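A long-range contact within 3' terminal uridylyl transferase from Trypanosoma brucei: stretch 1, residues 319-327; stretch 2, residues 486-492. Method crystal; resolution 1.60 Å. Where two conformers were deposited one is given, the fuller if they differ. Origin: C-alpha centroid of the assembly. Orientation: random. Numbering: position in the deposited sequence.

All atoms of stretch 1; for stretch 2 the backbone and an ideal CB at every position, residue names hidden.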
# COMPACT_ATOMS: atom_id res chain seq x y z
N ASP A 319 -8.17 1.76 8.84
CA ASP A 319 -7.86 1.65 10.26
C ASP A 319 -8.94 0.83 10.98
O ASP A 319 -8.63 -0.03 11.79
CB ASP A 319 -7.72 3.04 10.91
CG ASP A 319 -6.51 3.81 10.41
OD1 ASP A 319 -5.63 3.17 9.77
OD2 ASP A 319 -6.45 5.04 10.67
N TRP A 320 -10.22 1.12 10.70
CA TRP A 320 -11.32 0.36 11.27
C TRP A 320 -11.20 -1.13 10.95
O TRP A 320 -11.44 -2.01 11.81
CB TRP A 320 -12.67 0.87 10.76
CG TRP A 320 -13.75 -0.14 10.96
CD1 TRP A 320 -14.41 -0.40 12.13
CD2 TRP A 320 -14.24 -1.08 10.00
NE1 TRP A 320 -15.30 -1.43 11.95
CE2 TRP A 320 -15.21 -1.88 10.66
CE3 TRP A 320 -13.95 -1.33 8.66
CZ2 TRP A 320 -15.90 -2.91 10.01
CZ3 TRP A 320 -14.65 -2.35 8.00
CH2 TRP A 320 -15.61 -3.13 8.68
N SER A 321 -10.86 -1.43 9.71
CA SER A 321 -10.85 -2.82 9.30
C SER A 321 -9.75 -3.60 10.03
O SER A 321 -9.95 -4.74 10.41
CB SER A 321 -10.75 -2.93 7.78
OG SER A 321 -9.48 -2.49 7.29
N LYS A 322 -8.62 -2.94 10.28
CA LYS A 322 -7.54 -3.60 11.01
C LYS A 322 -7.88 -3.74 12.49
O LYS A 322 -7.71 -4.82 13.08
CB LYS A 322 -6.22 -2.85 10.82
CG LYS A 322 -5.70 -3.02 9.41
CD LYS A 322 -4.27 -2.60 9.26
CE LYS A 322 -3.72 -3.04 7.91
NZ LYS A 322 -3.64 -4.53 7.78
N THR A 323 -8.42 -2.70 13.11
CA THR A 323 -8.74 -2.77 14.53
C THR A 323 -9.85 -3.76 14.82
O THR A 323 -9.83 -4.43 15.85
CB THR A 323 -9.11 -1.40 15.15
OG1 THR A 323 -10.38 -0.95 14.66
CG2 THR A 323 -8.05 -0.37 14.84
N SER A 324 -10.81 -3.90 13.90
CA SER A 324 -11.96 -4.79 14.12
C SER A 324 -11.64 -6.23 13.72
O SER A 324 -12.41 -7.14 14.01
CB SER A 324 -13.16 -4.31 13.31
OG SER A 324 -12.89 -4.43 11.92
N GLY A 325 -10.51 -6.43 13.05
CA GLY A 325 -10.10 -7.76 12.61
C GLY A 325 -10.60 -8.24 11.26
O GLY A 325 -10.29 -9.36 10.85
N VAL A 326 -11.35 -7.41 10.54
CA VAL A 326 -11.87 -7.86 9.25
C VAL A 326 -10.81 -7.74 8.15
O VAL A 326 -10.92 -8.33 7.08
CB VAL A 326 -13.12 -7.06 8.83
CG1 VAL A 326 -14.16 -7.10 9.92
CG2 VAL A 326 -12.79 -5.66 8.50
N ASN A 327 -9.77 -6.94 8.43
CA ASN A 327 -8.62 -6.79 7.54
C ASN A 327 -7.47 -7.48 8.27
O ASN A 327 -6.94 -6.96 9.25
CB ASN A 327 -8.33 -5.30 7.33
CG ASN A 327 -7.08 -5.01 6.49
OD1 ASN A 327 -6.23 -5.87 6.27
ND2 ASN A 327 -6.98 -3.78 6.01
N UNK A 486 -18.39 -13.29 11.68
CA UNK A 486 -17.50 -12.36 12.39
C UNK A 486 -17.38 -11.04 11.64
O UNK A 486 -17.40 -9.96 12.25
CB UNK A 486 -16.11 -12.98 12.58
N UNK A 487 -17.28 -11.09 10.32
CA UNK A 487 -17.24 -9.89 9.50
C UNK A 487 -18.56 -9.12 9.60
O UNK A 487 -18.57 -7.91 9.85
CB UNK A 487 -16.94 -10.25 8.04
N UNK A 488 -19.67 -9.82 9.41
CA UNK A 488 -20.98 -9.17 9.53
C UNK A 488 -21.14 -8.52 10.89
O UNK A 488 -21.74 -7.44 10.99
CB UNK A 488 -22.11 -10.18 9.30
N UNK A 489 -20.67 -9.17 11.95
CA UNK A 489 -20.73 -8.59 13.30
C UNK A 489 -20.10 -7.22 13.34
O UNK A 489 -20.70 -6.26 13.87
CB UNK A 489 -20.04 -9.50 14.31
N UNK A 490 -18.90 -7.12 12.77
CA UNK A 490 -18.17 -5.85 12.78
C UNK A 490 -18.85 -4.78 11.92
O UNK A 490 -18.78 -3.58 12.26
CB UNK A 490 -16.74 -6.07 12.29
N UNK A 491 -19.52 -5.17 10.84
CA UNK A 491 -20.23 -4.17 10.04
C UNK A 491 -21.41 -3.62 10.85
O UNK A 491 -21.67 -2.40 10.83
CB UNK A 491 -20.71 -4.77 8.72
N UNK A 492 -22.13 -4.48 11.58
CA UNK A 492 -23.21 -3.98 12.43
C UNK A 492 -22.64 -3.07 13.50
O UNK A 492 -23.25 -2.04 13.81
CB UNK A 492 -23.99 -5.13 13.07

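Stretch 2 is helical throughout, so helical phi/psi alone excludes little and the evidence lies in the CB vectors. The axes of helix 319-324 and helix 486-492 approach to 11.0 Å at 126°.

Position 486 has a sideways CA-to-CB bond and nothing of stretch 1 within 5.5 Å of the ideal CB. Many residues would suit, long polar ones included. It is Arg486, whose nearest approach to stretch 1 is 6.2 Å, NH2 to Ser324 O, and which hydrogen-bonds elsewhere in the structure.

At 487 the bond again runs sideways, but the ideal CB lies 4.6 Å from Val326 CG1. Stretch 1 offers a methyl group here, which favours an apolar side chain of modest size; alanine, valine or isoleucine would be reasonable. The residue is Val487 (chi1 t), with its CG1 4.4 Å from Val326 CG1, a loose apolar contact.

Positions 488 and 489 are barely constrained: the first points away, the second is out of reach. They are Arg488 and Thr489, neither touching stretch 1.

Position 490 is the centre of the contact. Its CB points toward stretch 1, and the ideal CB is 3.6 Å from Val326 CG1, 4.0 Å from Trp320 CZ2 and 4.1 Å from Ser324 CB. Such crowding at the root is compatible with alanine, or with a longer chain that can turn out of the cleft; the nearby indole NE1 of Trp320, a donor, adds a reason to consider a polar end. The deposited Glu490 has chi1 and chi2 both m. Its CB packs 3.7 Å from Val326 CG1, its CG lies 3.6 Å from Ser324 O, and its OE1 approaches Ser324 CB at 3.6 Å. No direct hydrogen bond crosses the contact; a water does the joining. It accepts from Trp320 NE1 (2.8 Å to the water O) and donates to both Glu490 O and Glu490 OE1 (each 2.9 Å from the water O). The backbone takes part as well, with Glu490 O at the indole edge, near the ring plane, 3.7 Å from Trp320 CZ2.

At 491 the bond is sideways and the ideal CB is 5.3 Å from Trp320 CZ2, so a side chain long enough to reach the indole is needed for contact: leucine, methionine or phenylalanine. Leu491 (chi1 m, chi2 t) brings CD2 to 3.8 Å from Trp320 CH2.

Position 492 is out of reach and unconstrained by stretch 1; Tyr492 makes no contact with it.

Stretch 2 (486-492) RVRTELY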
# COMPACT_ATOMS: atom_id res chain seq x y z
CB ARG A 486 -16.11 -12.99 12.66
CG ARG A 486 -16.19 -14.15 13.66
CD ARG A 486 -14.86 -14.91 13.80
NE ARG A 486 -13.80 -14.03 14.29
CZ ARG A 486 -13.59 -13.81 15.58
NH1 ARG A 486 -14.35 -14.40 16.49
NH2 ARG A 486 -12.61 -12.99 15.97
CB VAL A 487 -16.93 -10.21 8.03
CG1 VAL A 487 -17.01 -8.93 7.19
CG2 VAL A 487 -15.52 -10.81 7.93
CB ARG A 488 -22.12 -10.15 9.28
CG ARG A 488 -22.20 -10.71 7.84
CD ARG A 488 -22.36 -9.63 6.75
NE ARG A 488 -23.64 -8.91 6.87
CZ ARG A 488 -24.81 -9.35 6.42
NH1 ARG A 488 -24.94 -10.53 5.80
NH2 ARG A 488 -25.89 -8.59 6.56
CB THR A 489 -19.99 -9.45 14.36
OG1 THR A 489 -20.62 -10.73 14.46
CG2 THR A 489 -20.04 -8.81 15.73
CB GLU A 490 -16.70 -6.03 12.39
CG GLU A 490 -15.91 -6.98 13.34
CD GLU A 490 -16.01 -6.61 14.82
OE1 GLU A 490 -16.06 -5.40 15.17
OE2 GLU A 490 -16.07 -7.55 15.67
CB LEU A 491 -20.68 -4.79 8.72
CG LEU A 491 -19.53 -5.05 7.76
CD1 LEU A 491 -19.96 -6.06 6.70
CD2 LEU A 491 -19.05 -3.76 7.09
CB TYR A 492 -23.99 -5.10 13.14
CG TYR A 492 -24.76 -6.03 12.26
CD1 TYR A 492 -25.72 -5.54 11.38
CD2 TYR A 492 -24.56 -7.40 12.34
CE1 TYR A 492 -26.45 -6.41 10.57
CE2 TYR A 492 -25.28 -8.28 11.53
CZ TYR A 492 -26.22 -7.78 10.66
OH TYR A 492 -26.93 -8.63 9.85
O HOH W 1 -16.64 -2.78 14.04
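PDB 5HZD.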